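Local coordinates for PppA (Pseudomonas aeruginosa, PDB 6JKV), which regulates the type VI secretion system and, as a manganese-binding PP2C-family protein, probably removes phosphate from serine and threonine residues of proteins, at residues A[26-34]-A[254-262]. Sequence-based numbering, arbitrary orientation.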
loop_
_atom_site.group_PDB
_atom_site.type_symbol
_atom_site.label_atom_id
_atom_site.label_comp_id
_atom_site.label_asym_id
_atom_site.label_seq_id
_atom_site.Cartn_x
_atom_site.Cartn_y
_atom_site.Cartn_z
ATOM N N VAL A 26 -14.768 -10.915 -14.481
ATOM C CA VAL A 26 -14.672 -9.503 -14.041
ATOM C C VAL A 26 -14.529 -8.627 -15.282
ATOM O O VAL A 26 -13.639 -8.898 -16.101
ATOM C CB VAL A 26 -13.501 -9.325 -13.062
ATOM C CG1 VAL A 26 -13.105 -7.863 -12.905
ATOM C CG2 VAL A 26 -13.854 -9.939 -11.714
ATOM N N SER A 27 -15.379 -7.610 -15.394
ATOM C CA SER A 27 -15.439 -6.682 -16.551
ATOM C C SER A 27 -14.595 -5.427 -16.305
ATOM O O SER A 27 -13.883 -5.014 -17.237
ATOM C CB SER A 27 -16.866 -6.292 -16.855
ATOM O OG SER A 27 -17.667 -7.429 -17.117
ATOM N N TYR A 28 -14.689 -4.823 -15.119
ATOM C CA TYR A 28 -14.281 -3.414 -14.889
ATOM C C TYR A 28 -13.784 -3.237 -13.459
ATOM O O TYR A 28 -14.277 -3.927 -12.552
ATOM C CB TYR A 28 -15.465 -2.485 -15.167
ATOM C CG TYR A 28 -15.186 -1.006 -15.056
ATOM C CD1 TYR A 28 -14.506 -0.330 -16.064
ATOM C CD2 TYR A 28 -15.622 -0.270 -13.962
ATOM C CE1 TYR A 28 -14.268 1.032 -15.984
ATOM C CE2 TYR A 28 -15.380 1.093 -13.865
ATOM C CZ TYR A 28 -14.700 1.746 -14.877
ATOM O OH TYR A 28 -14.474 3.089 -14.787
ATOM N N TYR A 29 -12.835 -2.321 -13.284
ATOM C CA TYR A 29 -12.271 -1.937 -11.972
ATOM C C TYR A 29 -12.502 -0.441 -11.761
ATOM O O TYR A 29 -12.066 0.339 -12.600
ATOM C CB TYR A 29 -10.787 -2.288 -11.905
ATOM C CG TYR A 29 -10.509 -3.761 -11.732
ATOM C CD1 TYR A 29 -10.584 -4.359 -10.482
ATOM C CD2 TYR A 29 -10.196 -4.564 -12.820
ATOM C CE1 TYR A 29 -10.333 -5.711 -10.307
ATOM C CE2 TYR A 29 -9.961 -5.921 -12.665
ATOM C CZ TYR A 29 -10.032 -6.497 -11.408
ATOM O OH TYR A 29 -9.801 -7.836 -11.299
ATOM N N ARG A 30 -13.238 -0.094 -10.703
ATOM C CA ARG A 30 -13.380 1.288 -10.184
ATOM C C ARG A 30 -12.400 1.462 -9.038
ATOM O O ARG A 30 -12.227 0.507 -8.270
ATOM C CB ARG A 30 -14.760 1.550 -9.587
ATOM C CG ARG A 30 -15.736 2.232 -10.521
ATOM C CD ARG A 30 -16.858 2.878 -9.737
ATOM N NE ARG A 30 -18.114 2.884 -10.479
ATOM C CZ ARG A 30 -18.544 3.870 -11.257
ATOM N NH1 ARG A 30 -17.832 4.966 -11.424
ATOM N NH2 ARG A 30 -19.701 3.756 -11.879
ATOM N N SER A 31 -11.831 2.654 -8.891
ATOM C CA SER A 31 -10.850 2.916 -7.820
ATOM C C SER A 31 -10.883 4.385 -7.428
ATOM O O SER A 31 -11.300 5.226 -8.236
ATOM C CB SER A 31 -9.462 2.477 -8.234
ATOM O OG SER A 31 -9.041 3.154 -9.411
ATOM N N ALA A 32 -10.448 4.655 -6.208
ATOM C CA ALA A 32 -10.311 6.016 -5.660
ATOM C C ALA A 32 -9.260 5.975 -4.557
ATOM O O ALA A 32 -9.105 4.926 -3.905
ATOM C CB ALA A 32 -11.636 6.530 -5.139
ATOM N N SER A 33 -8.564 7.089 -4.370
ATOM C CA SER A 33 -7.513 7.243 -3.345
ATOM C C SER A 33 -7.711 8.576 -2.638
ATOM O O SER A 33 -8.170 9.545 -3.280
ATOM C CB SER A 33 -6.144 7.177 -3.943
ATOM O OG SER A 33 -5.872 8.384 -4.636
ATOM N N TYR A 34 -7.381 8.601 -1.355
ATOM C CA TYR A 34 -7.389 9.833 -0.538
ATOM C C TYR A 34 -6.336 9.684 0.553
ATOM O O TYR A 34 -6.228 8.605 1.152
ATOM C CB TYR A 34 -8.775 10.100 0.043
ATOM C CG TYR A 34 -8.908 11.425 0.746
ATOM C CD1 TYR A 34 -8.426 12.593 0.182
ATOM C CD2 TYR A 34 -9.533 11.517 1.979
ATOM C CE1 TYR A 34 -8.546 13.812 0.831
ATOM C CE2 TYR A 34 -9.680 12.732 2.630
ATOM C CZ TYR A 34 -9.160 13.880 2.067
ATOM O OH TYR A 34 -9.293 15.092 2.686
ATOM N N ILE A 254 -2.282 9.297 6.929
ATOM C CA ILE A 254 -3.338 8.276 6.721
ATOM C C ILE A 254 -3.713 8.301 5.247
ATOM O O ILE A 254 -4.138 9.360 4.768
ATOM C CB ILE A 254 -4.543 8.511 7.652
ATOM C CG1 ILE A 254 -5.698 7.578 7.289
ATOM C CG2 ILE A 254 -4.967 9.971 7.665
ATOM C CD1 ILE A 254 -6.683 7.375 8.420
ATOM N N THR A 255 -3.521 7.172 4.565
ATOM C CA THR A 255 -3.859 7.023 3.135
ATOM C C THR A 255 -4.748 5.793 2.962
ATOM O O THR A 255 -4.464 4.756 3.594
ATOM C CB THR A 255 -2.597 6.924 2.272
ATOM O OG1 THR A 255 -1.788 8.062 2.564
ATOM C CG2 THR A 255 -2.919 6.876 0.791
ATOM N N ALA A 256 -5.783 5.925 2.139
ATOM C CA ALA A 256 -6.701 4.826 1.791
ATOM C C ALA A 256 -6.916 4.841 0.281
ATOM O O ALA A 256 -7.087 5.930 -0.302
ATOM C CB ALA A 256 -8.000 4.957 2.549
ATOM N N LEU A 257 -6.854 3.659 -0.317
ATOM C CA LEU A 257 -7.125 3.452 -1.756
ATOM C C LEU A 257 -8.041 2.239 -1.877
ATOM O O LEU A 257 -7.657 1.148 -1.396
ATOM C CB LEU A 257 -5.800 3.246 -2.490
ATOM C CG LEU A 257 -5.823 3.530 -3.988
ATOM C CD1 LEU A 257 -4.450 3.992 -4.478
ATOM C CD2 LEU A 257 -6.276 2.288 -4.733
ATOM N N VAL A 258 -9.222 2.440 -2.460
ATOM C CA VAL A 258 -10.254 1.377 -2.582
ATOM C C VAL A 258 -10.424 1.040 -4.059
ATOM O O VAL A 258 -10.493 1.964 -4.888
ATOM C CB VAL A 258 -11.580 1.767 -1.904
ATOM C CG1 VAL A 258 -12.723 0.847 -2.325
ATOM C CG2 VAL A 258 -11.415 1.755 -0.396
ATOM N N VAL A 259 -10.453 -0.255 -4.351
ATOM C CA VAL A 259 -10.689 -0.798 -5.710
ATOM C C VAL A 259 -11.911 -1.711 -5.628
ATOM O O VAL A 259 -11.992 -2.537 -4.693
ATOM C CB VAL A 259 -9.453 -1.548 -6.234
ATOM C CG1 VAL A 259 -9.658 -2.055 -7.652
ATOM C CG2 VAL A 259 -8.206 -0.680 -6.164
ATOM N N ARG A 260 -12.816 -1.574 -6.590
ATOM C CA ARG A 260 -14.023 -2.422 -6.682
ATOM C C ARG A 260 -14.079 -3.074 -8.062
ATOM O O ARG A 260 -13.933 -2.358 -9.058
ATOM C CB ARG A 260 -15.287 -1.603 -6.424
ATOM C CG ARG A 260 -16.557 -2.440 -6.489
ATOM C CD ARG A 260 -17.771 -1.638 -6.100
ATOM N NE ARG A 260 -17.929 -1.540 -4.657
ATOM C CZ ARG A 260 -18.437 -2.490 -3.889
ATOM N NH1 ARG A 260 -18.804 -3.649 -4.417
ATOM N NH2 ARG A 260 -18.574 -2.273 -2.590
ATOM N N ALA A 261 -14.312 -4.388 -8.094
ATOM C CA ALA A 261 -14.427 -5.189 -9.329
ATOM C C ALA A 261 -15.900 -5.346 -9.709
ATOM O O ALA A 261 -16.732 -5.525 -8.797
ATOM C CB ALA A 261 -13.770 -6.527 -9.127
ATOM N N PHE A 262 -16.198 -5.309 -11.013
ATOM C CA PHE A 262 -17.566 -5.506 -11.564
ATOM C C PHE A 262 -17.567 -6.634 -12.597
ATOM O O PHE A 262 -16.556 -6.757 -13.264
ATOM C CB PHE A 262 -18.105 -4.213 -12.180
ATOM C CG PHE A 262 -18.252 -3.066 -11.212
ATOM C CD1 PHE A 262 -17.151 -2.327 -10.810
ATOM C CD2 PHE A 262 -19.499 -2.724 -10.704
ATOM C CE1 PHE A 262 -17.290 -1.279 -9.917
ATOM C CE2 PHE A 262 -19.640 -1.666 -9.817
ATOM C CZ PHE A 262 -18.535 -0.945 -9.424
#
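Antiparallel pairing of the first and last strands, 29-36 and 254-261, joins the two ends of the chain along one margin of a five-stranded sheet in the PP2C β-sandwich, a worked example of a first strand laid at the sheet's edge, beside the last. Hydrogen-bonded pairs Y34-A256, A32-V258 and R30-R260 alternate with non-hydrogen-bonded pairs S33-L257, S31-V259 and Y29-A261; R260 N reaches R30 O at 2.7 Å, nearly straight. Past Y29 and A261 the register slips into a classic β bulge: S27 and Y28 both face F262. The two sheet faces differ. Toward the second sheet, the Y29 ring meets V259 and A261 obliquely, its CE1 3.7 Å from A261 CB, while its hydroxyl is hydrogen-bonded to the carbonyl oxygen of G130; L257 and V259 meet W57 of strand 56-63. V258, on the other face, packs on helix 234-247. At the far end the T255 side chain lies about 8 Å from a bound manganese ion. F262 swings CG anti to its carbonyl carbon (chi1 -62°), which lays the ring edge along R30, CE1 3.8 Å from R30 CB, with guanidinium and ring planes 74° apart. In the bulge, F262 O accepts two amides: S27 N at 2.6 Å within the carbonyl plane, and Y28 N at 3.3 Å, tilted 33° from it.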